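Local coordinates for protein putrescine aminotransferase (Halomonas elongata DSM 2581, PDB 6GWI) that probably transfers amino groups from amines such as putrescine to keto acceptors, using pyridoxal-5'-phosphate as its cofactor, at residues 58-63 against 423-428; 70-75 against 327-332. All coordinates share one frame; numbering follows the deposited sequence.

Contact 1. Residues 58-63 against 423-428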
ATOM      1  N   CYS B  58       2.219   1.839  16.332  1.00 23.49           N
ATOM      2  CA  CYS B  58       3.259   1.134  15.589  1.00 21.38           C
ATOM      3  C   CYS B  58       4.685   1.307  16.096  1.00 26.32           C
ATOM      4  O   CYS B  58       5.500   0.416  15.838  1.00 30.36           O
ATOM      5  CB  CYS B  58       3.214   1.542  14.106  1.00 24.27           C
ATOM      6  SG  CYS B  58       3.333   3.309  13.829  1.00 23.35           S
ATOM      7  N   VAL B  59       5.022   2.387  16.803  1.00 23.58           N
ATOM      8  CA  VAL B  59       6.410   2.630  17.202  1.00 27.20           C
ATOM      9  C   VAL B  59       6.720   1.873  18.491  1.00 21.14           C
ATOM     10  O   VAL B  59       6.860   2.471  19.565  1.00 25.32           O
ATOM     11  CB  VAL B  59       6.691   4.138  17.360  1.00 41.48           C
ATOM     12  CG1 VAL B  59       8.177   4.380  17.598  1.00 36.14           C
ATOM     13  CG2 VAL B  59       6.209   4.912  16.128  1.00 37.37           C
ATOM     14  N   ASN B  60       6.861   0.550  18.384  1.00 27.89           N
ATOM     15  CA  ASN B  60       6.943  -0.285  19.578  1.00 31.34           C
ATOM     16  C   ASN B  60       8.259  -0.087  20.319  1.00 34.02           C
ATOM     17  O   ASN B  60       8.275  -0.014  21.554  1.00 29.74           O
ATOM     18  CB  ASN B  60       6.760  -1.753  19.194  1.00 33.80           C
ATOM     19  CG  ASN B  60       5.324  -2.087  18.835  1.00 30.72           C
ATOM     20  OD1 ASN B  60       4.448  -1.221  18.853  1.00 30.57           O
ATOM     21  ND2 ASN B  60       5.076  -3.350  18.514  1.00 32.32           N
ATOM     22  N   LEU B  61       9.373   0.002  19.594  1.00 29.97           N
ATOM     23  CA  LEU B  61      10.671   0.217  20.223  1.00 33.23           C
ATOM     24  C   LEU B  61      10.960   1.689  20.505  1.00 39.57           C
ATOM     25  O   LEU B  61      12.098   2.025  20.855  1.00 29.04           O
ATOM     26  CB  LEU B  61      11.783  -0.369  19.355  1.00 24.93           C
ATOM     27  CG  LEU B  61      11.831  -1.896  19.278  1.00 27.77           C
ATOM     28  CD1 LEU B  61      13.025  -2.328  18.439  1.00 29.29           C
ATOM     29  CD2 LEU B  61      11.885  -2.541  20.662  1.00 31.99           C
ATOM     30  N   GLY B  62       9.970   2.565  20.369  1.00 29.56           N
ATOM     31  CA  GLY B  62      10.163   3.969  20.659  1.00 26.62           C
ATOM     32  C   GLY B  62      11.012   4.674  19.625  1.00 38.63           C
ATOM     33  O   GLY B  62      11.539   4.043  18.704  1.00 30.06           O
ATOM     34  N   TYR B  63      11.142   5.986  19.760  1.00 35.84           N
ATOM     35  CA  TYR B  63      11.922   6.769  18.818  1.00 33.41           C
ATOM     36  C   TYR B  63      13.385   6.789  19.246  1.00 24.83           C
ATOM     37  O   TYR B  63      13.708   6.703  20.435  1.00 31.27           O
ATOM     38  CB  TYR B  63      11.370   8.194  18.727  1.00 42.63           C
ATOM     39  CG  TYR B  63       9.890   8.264  18.381  1.00 28.68           C
ATOM     40  CD1 TYR B  63       9.463   8.261  17.058  1.00 24.13           C
ATOM     41  CD2 TYR B  63       8.924   8.339  19.378  1.00 29.65           C
ATOM     42  CE1 TYR B  63       8.117   8.327  16.737  1.00 25.15           C
ATOM     43  CE2 TYR B  63       7.575   8.404  19.065  1.00 30.04           C
ATOM     44  CZ  TYR B  63       7.180   8.398  17.744  1.00 34.51           C
ATOM     45  OH  TYR B  63       5.841   8.464  17.426  1.00 30.65           O
ATOM     46  N   PRO B 423       0.975   3.000  24.022  1.00 22.13           N
ATOM     47  CA  PRO B 423       2.308   3.620  24.068  1.00 31.46           C
ATOM     48  C   PRO B 423       3.375   2.681  23.539  1.00 39.41           C
ATOM     49  O   PRO B 423       3.123   1.480  23.353  1.00 27.59           O
ATOM     50  CB  PRO B 423       2.514   3.913  25.564  1.00 25.36           C
ATOM     51  CG  PRO B 423       1.617   2.952  26.272  1.00 28.80           C
ATOM     52  CD  PRO B 423       0.437   2.724  25.368  1.00 26.59           C
ATOM     53  N   PRO B 424       4.577   3.193  23.270  1.00 24.58           N
ATOM     54  CA  PRO B 424       5.676   2.305  22.874  1.00 22.78           C
ATOM     55  C   PRO B 424       5.890   1.214  23.908  1.00 23.32           C
ATOM     56  O   PRO B 424       5.698   1.418  25.109  1.00 23.73           O
ATOM     57  CB  PRO B 424       6.881   3.249  22.781  1.00 23.06           C
ATOM     58  CG  PRO B 424       6.269   4.580  22.453  1.00 25.49           C
ATOM     59  CD  PRO B 424       4.967   4.614  23.208  1.00 24.81           C
ATOM     60  N   LEU B 425       6.273   0.033  23.426  1.00 26.97           N
ATOM     61  CA  LEU B 425       6.451  -1.102  24.322  1.00 24.70           C
ATOM     62  C   LEU B 425       7.682  -0.960  25.205  1.00 26.93           C
ATOM     63  O   LEU B 425       7.841  -1.747  26.144  1.00 28.84           O
ATOM     64  CB  LEU B 425       6.533  -2.391  23.509  1.00 24.98           C
ATOM     65  CG  LEU B 425       5.374  -2.621  22.534  1.00 27.20           C
ATOM     66  CD1 LEU B 425       5.442  -4.032  21.976  1.00 31.06           C
ATOM     67  CD2 LEU B 425       4.009  -2.364  23.176  1.00 25.82           C
ATOM     68  N   VAL B 426       8.542   0.022  24.934  1.00 44.44           N
ATOM     69  CA  VAL B 426       9.714   0.281  25.759  1.00 30.98           C
ATOM     70  C   VAL B 426       9.471   1.422  26.741  1.00 33.23           C
ATOM     71  O   VAL B 426      10.425   1.954  27.318  1.00 33.15           O
ATOM     72  CB  VAL B 426      10.950   0.567  24.889  1.00 28.98           C
ATOM     73  CG1 VAL B 426      11.242  -0.620  23.983  1.00 43.37           C
ATOM     74  CG2 VAL B 426      10.758   1.843  24.074  1.00 27.15           C
ATOM     75  N   ILE B 427       8.210   1.819  26.937  1.00 40.42           N
ATOM     76  CA  ILE B 427       7.911   2.894  27.870  1.00 35.13           C
ATOM     77  C   ILE B 427       8.388   2.497  29.257  1.00 42.08           C
ATOM     78  O   ILE B 427       8.261   1.338  29.675  1.00 35.33           O
ATOM     79  CB  ILE B 427       6.405   3.210  27.855  1.00 31.18           C
ATOM     80  CG1 ILE B 427       6.116   4.471  28.676  1.00 34.67           C
ATOM     81  CG2 ILE B 427       5.600   2.031  28.398  1.00 34.97           C
ATOM     82  CD1 ILE B 427       4.682   4.982  28.553  1.00 32.21           C
ATOM     83  N   ARG B 428       8.936   3.461  29.985  1.00 47.29           N
ATOM     84  CA  ARG B 428       9.422   3.197  31.327  1.00 41.37           C
ATOM     85  C   ARG B 428       8.287   3.361  32.332  1.00 33.66           C
ATOM     86  O   ARG B 428       7.265   3.993  32.058  1.00 30.08           O
ATOM     87  CB  ARG B 428      10.566   4.145  31.693  1.00 40.68           C
ATOM     88  CG  ARG B 428      11.913   3.797  31.083  1.00 53.46           C
ATOM     89  CD  ARG B 428      12.979   4.774  31.559  1.00 86.90           C
ATOM     90  NE  ARG B 428      14.259   4.121  31.821  1.00 96.76           N
ATOM     91  CZ  ARG B 428      14.514   3.370  32.889  1.00100.06           C
ATOM     92  NH1 ARG B 428      13.573   3.162  33.801  1.00 96.34           N
ATOM     93  NH2 ARG B 428      15.711   2.821  33.044  1.00 94.56           N
TER

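Contact 2. Residues 70-75 against 327-332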
ATOM      1  N   GLU B  70      20.766   2.275  11.672  1.00 24.25           N
ATOM      2  CA  GLU B  70      21.936   1.651  11.066  1.00 30.98           C
ATOM      3  C   GLU B  70      21.537   0.530  10.113  1.00 24.25           C
ATOM      4  O   GLU B  70      22.162   0.358   9.060  1.00 30.14           O
ATOM      5  CB  GLU B  70      22.875   1.139  12.160  1.00 26.35           C
ATOM      6  CG  GLU B  70      23.447   2.247  13.039  1.00 53.57           C
ATOM      7  CD  GLU B  70      24.185   1.722  14.258  1.00 61.28           C
ATOM      8  OE1 GLU B  70      25.027   2.465  14.804  1.00 63.18           O
ATOM      9  OE2 GLU B  70      23.938   0.568  14.667  1.00 45.98           O
ATOM     10  N   ALA B  71      20.492  -0.231  10.450  1.00 27.31           N
ATOM     11  CA  ALA B  71      20.045  -1.302   9.565  1.00 27.34           C
ATOM     12  C   ALA B  71      19.584  -0.751   8.220  1.00 32.46           C
ATOM     13  O   ALA B  71      19.898  -1.320   7.168  1.00 22.34           O
ATOM     14  CB  ALA B  71      18.922  -2.101  10.225  1.00 24.18           C
ATOM     15  N   ALA B  72      18.833   0.354   8.236  1.00 23.64           N
ATOM     16  CA  ALA B  72      18.388   0.970   6.992  1.00 21.84           C
ATOM     17  C   ALA B  72      19.566   1.533   6.209  1.00 26.21           C
ATOM     18  O   ALA B  72      19.692   1.298   5.001  1.00 26.55           O
ATOM     19  CB  ALA B  72      17.368   2.072   7.286  1.00 21.64           C
ATOM     20  N   THR B  73      20.444   2.281   6.884  1.00 25.51           N
ATOM     21  CA  THR B  73      21.579   2.888   6.198  1.00 25.69           C
ATOM     22  C   THR B  73      22.442   1.827   5.527  1.00 23.36           C
ATOM     23  O   THR B  73      22.855   1.993   4.374  1.00 23.41           O
ATOM     24  CB  THR B  73      22.413   3.717   7.178  1.00 29.14           C
ATOM     25  OG1 THR B  73      21.598   4.739   7.766  1.00 27.88           O
ATOM     26  CG2 THR B  73      23.596   4.361   6.468  1.00 24.61           C
ATOM     27  N   ALA B  74      22.727   0.731   6.235  1.00 25.28           N
ATOM     28  CA  ALA B  74      23.589  -0.310   5.684  1.00 31.79           C
ATOM     29  C   ALA B  74      22.964  -0.962   4.455  1.00 38.64           C
ATOM     30  O   ALA B  74      23.659  -1.239   3.470  1.00 24.04           O
ATOM     31  CB  ALA B  74      23.889  -1.359   6.756  1.00 27.03           C
ATOM     32  N   GLN B  75      21.653  -1.229   4.497  1.00 24.84           N
ATOM     33  CA  GLN B  75      20.997  -1.864   3.358  1.00 22.82           C
ATOM     34  C   GLN B  75      20.887  -0.907   2.177  1.00 23.29           C
ATOM     35  O   GLN B  75      21.051  -1.317   1.023  1.00 29.12           O
ATOM     36  CB  GLN B  75      19.605  -2.369   3.748  1.00 22.09           C
ATOM     37  CG  GLN B  75      18.890  -3.137   2.623  1.00 22.27           C
ATOM     38  CD  GLN B  75      19.710  -4.306   2.106  1.00 31.82           C
ATOM     39  OE1 GLN B  75      19.810  -4.539   0.899  1.00 30.20           O
ATOM     40  NE2 GLN B  75      20.295  -5.053   3.026  1.00 21.59           N
ATOM     41  N   ALA B 327      12.592  -4.350   4.689  1.00 23.90           N
ATOM     42  CA  ALA B 327      12.739  -5.676   5.280  1.00 24.97           C
ATOM     43  C   ALA B 327      13.932  -5.735   6.225  1.00 23.09           C
ATOM     44  O   ALA B 327      13.867  -6.380   7.278  1.00 22.29           O
ATOM     45  CB  ALA B 327      12.884  -6.731   4.182  1.00 25.46           C
ATOM     46  N   ALA B 328      15.049  -5.109   5.843  1.00 24.18           N
ATOM     47  CA  ALA B 328      16.212  -5.053   6.722  1.00 24.93           C
ATOM     48  C   ALA B 328      15.869  -4.395   8.055  1.00 33.65           C
ATOM     49  O   ALA B 328      16.318  -4.847   9.116  1.00 24.52           O
ATOM     50  CB  ALA B 328      17.347  -4.297   6.030  1.00 27.52           C
ATOM     51  N   VAL B 329      15.086  -3.314   8.019  1.00 26.15           N
ATOM     52  CA  VAL B 329      14.689  -2.633   9.247  1.00 21.24           C
ATOM     53  C   VAL B 329      13.735  -3.494  10.062  1.00 20.13           C
ATOM     54  O   VAL B 329      13.857  -3.586  11.290  1.00 22.07           O
ATOM     55  CB  VAL B 329      14.070  -1.264   8.905  1.00 24.47           C
ATOM     56  CG1 VAL B 329      13.285  -0.705  10.081  1.00 17.90           C
ATOM     57  CG2 VAL B 329      15.160  -0.297   8.509  1.00 28.04           C
ATOM     58  N   ALA B 330      12.748  -4.106   9.407  1.00 22.07           N
ATOM     59  CA  ALA B 330      11.823  -4.983  10.117  1.00 17.26           C
ATOM     60  C   ALA B 330      12.562  -6.142  10.776  1.00 19.73           C
ATOM     61  O   ALA B 330      12.289  -6.489  11.933  1.00 21.20           O
ATOM     62  CB  ALA B 330      10.755  -5.499   9.154  1.00 21.63           C
ATOM     63  N   LEU B 331      13.488  -6.764  10.050  1.00 23.26           N
ATOM     64  CA  LEU B 331      14.263  -7.861  10.615  1.00 18.83           C
ATOM     65  C   LEU B 331      14.993  -7.421  11.879  1.00 20.81           C
ATOM     66  O   LEU B 331      14.984  -8.126  12.894  1.00 23.98           O
ATOM     67  CB  LEU B 331      15.259  -8.383   9.582  1.00 22.73           C
ATOM     68  CG  LEU B 331      16.210  -9.487  10.057  1.00 28.46           C
ATOM     69  CD1 LEU B 331      15.443 -10.738  10.472  1.00 33.02           C
ATOM     70  CD2 LEU B 331      17.227  -9.809   8.971  1.00 27.14           C
ATOM     71  N   LYS B 332      15.661  -6.270  11.823  1.00 24.63           N
ATOM     72  CA  LYS B 332      16.404  -5.806  12.989  1.00 28.41           C
ATOM     73  C   LYS B 332      15.455  -5.489  14.138  1.00 20.53           C
ATOM     74  O   LYS B 332      15.761  -5.770  15.301  1.00 27.97           O
ATOM     75  CB  LYS B 332      17.243  -4.583  12.624  1.00 30.66           C
ATOM     76  CG  LYS B 332      18.294  -4.213  13.663  1.00 40.38           C
ATOM     77  CD  LYS B 332      19.303  -5.351  13.826  1.00 38.57           C
ATOM     78  CE  LYS B 332      20.684  -4.849  14.205  1.00 58.59           C
ATOM     79  NZ  LYS B 332      21.573  -5.968  14.633  1.00 76.22           N
TER

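Contact 1. Residues 58-63 against 423-428
The side chain of Leu425 runs beside that of Asn60, both extending in one direction, so that an isobutyl group flanks a carboxamide. CD1 of Leu425 comes 3.5 Å from ND2 of Asn60, and its CG packs against CB and CG of the same residue at about van der Waals distance. In both residues CG stands anti to the carbonyl carbon (chi1 -73° in Asn60, -53° in Leu425), which lets the branches run next to each other. Beside this pair, the carbonyl oxygen of Asn60 faces two successive amides of the turn from Pro424 to Ile427. Leu425 N reaches Asn60 O at 2.7 Å, but the N-H...O angle of 125° makes it a weak bond; Val426 N gives a second weak one to the same oxygen. Pro424 CB sits 3.3 Å from Val59 O, while Val426 packs on Leu61, its CG2 3.5 Å from Leu61 O and its CG1 3.9 Å from Leu61 CD2. A type I turn, Val59 to Gly62, faces another; Gly62 has a positive phi, which by itself favours glycine, and a beta carbon there would press on Val426 CG2. An alanine in place of Asn60 would probably open a gap beside Leu425 and leave Arg264 without the side-chain oxygen to which it makes a weak hydrogen bond. Arg264 also binds Pro423 O, so it bridges the two loops, weakly on the Asn60 side. The side chain of Asn60 lies about 12 Å from the bound PLP, and Cys58 touches Lys285 of its pocket. The buried contact joins the loop between helices 54-57 and 66-78 to the one leading from strand 418-421 into helix 429-450; helix 342-359 packs on Leu425 and Leu61, helix 324-339 on Leu61.

Contact 2. Residues 70-75 against 327-332
Helices 70-75 and 327-332 run roughly antiparallel, crossing at 147°, and their axes approach to 8.2 Å, Ala71 and Val329 being nearest in the backbone. The small alanines on both sides are consistent with this close approach. The methyl of Ala71 points at the other helix and rests against the carbonyl oxygen of Ala328 and the base of the Lys332 side chain, with Ala71 CB 3.8 Å from Lys332 CB. One turn along, Ala328 answers from the opposite helix: its CB lies 3.7 Å from CB of Gln75 and touches CG of that side chain as well. The tightest place is at Ala72, whose CB meets CG2 of Val329 at 3.5 Å, a little inside the usual carbon-carbon contact. In Val329 CG1 is anti to the backbone N (chi1 163°), which places CG2 anti to the carbonyl carbon and brings it against Ala72. Lys332 adds only CB and CG to the cover over Ala71; its NZ is 7.0 Å from OE2 of Glu70, too far for a salt bridge. The contact packs helix 66-78 on helix 324-339 within the class-III aminotransferase fold, at the edge of the subunit interface: Thr73, turned away from helix 324-339, hydrogen-bonds to Thr73 of the second subunit, while Ala72 also touches Leu76 of that chain. Between the two segments the contact is one of methyl and methylene groups, with a backbone carbonyl touching one methyl, so the spacing of the helices rests on shape and on the burial of apolar surface, not on directed polar bonds.

Contact 1 and contact 2 have centres 18 Å apart and nearest atoms about 5 Å apart, without touching. Along the chain the order is 58-63, 70-75, 327-332 and 423-428, so the pairing of contact 2 falls within the span bracketed by contact 1. Residues 58-63 lead directly towards helix 66-78, which carries 70-75, and helix 324-339 serves both: it supplies 327-332 and, further along, packs on Leu61. All four segments belong to the class-III aminotransferase region, in which the two contacts bring early parts of the chain onto late ones. Both also meet the second subunit, and thus do so next to the dimer interface; contact 1 lies nearer the chain's centre.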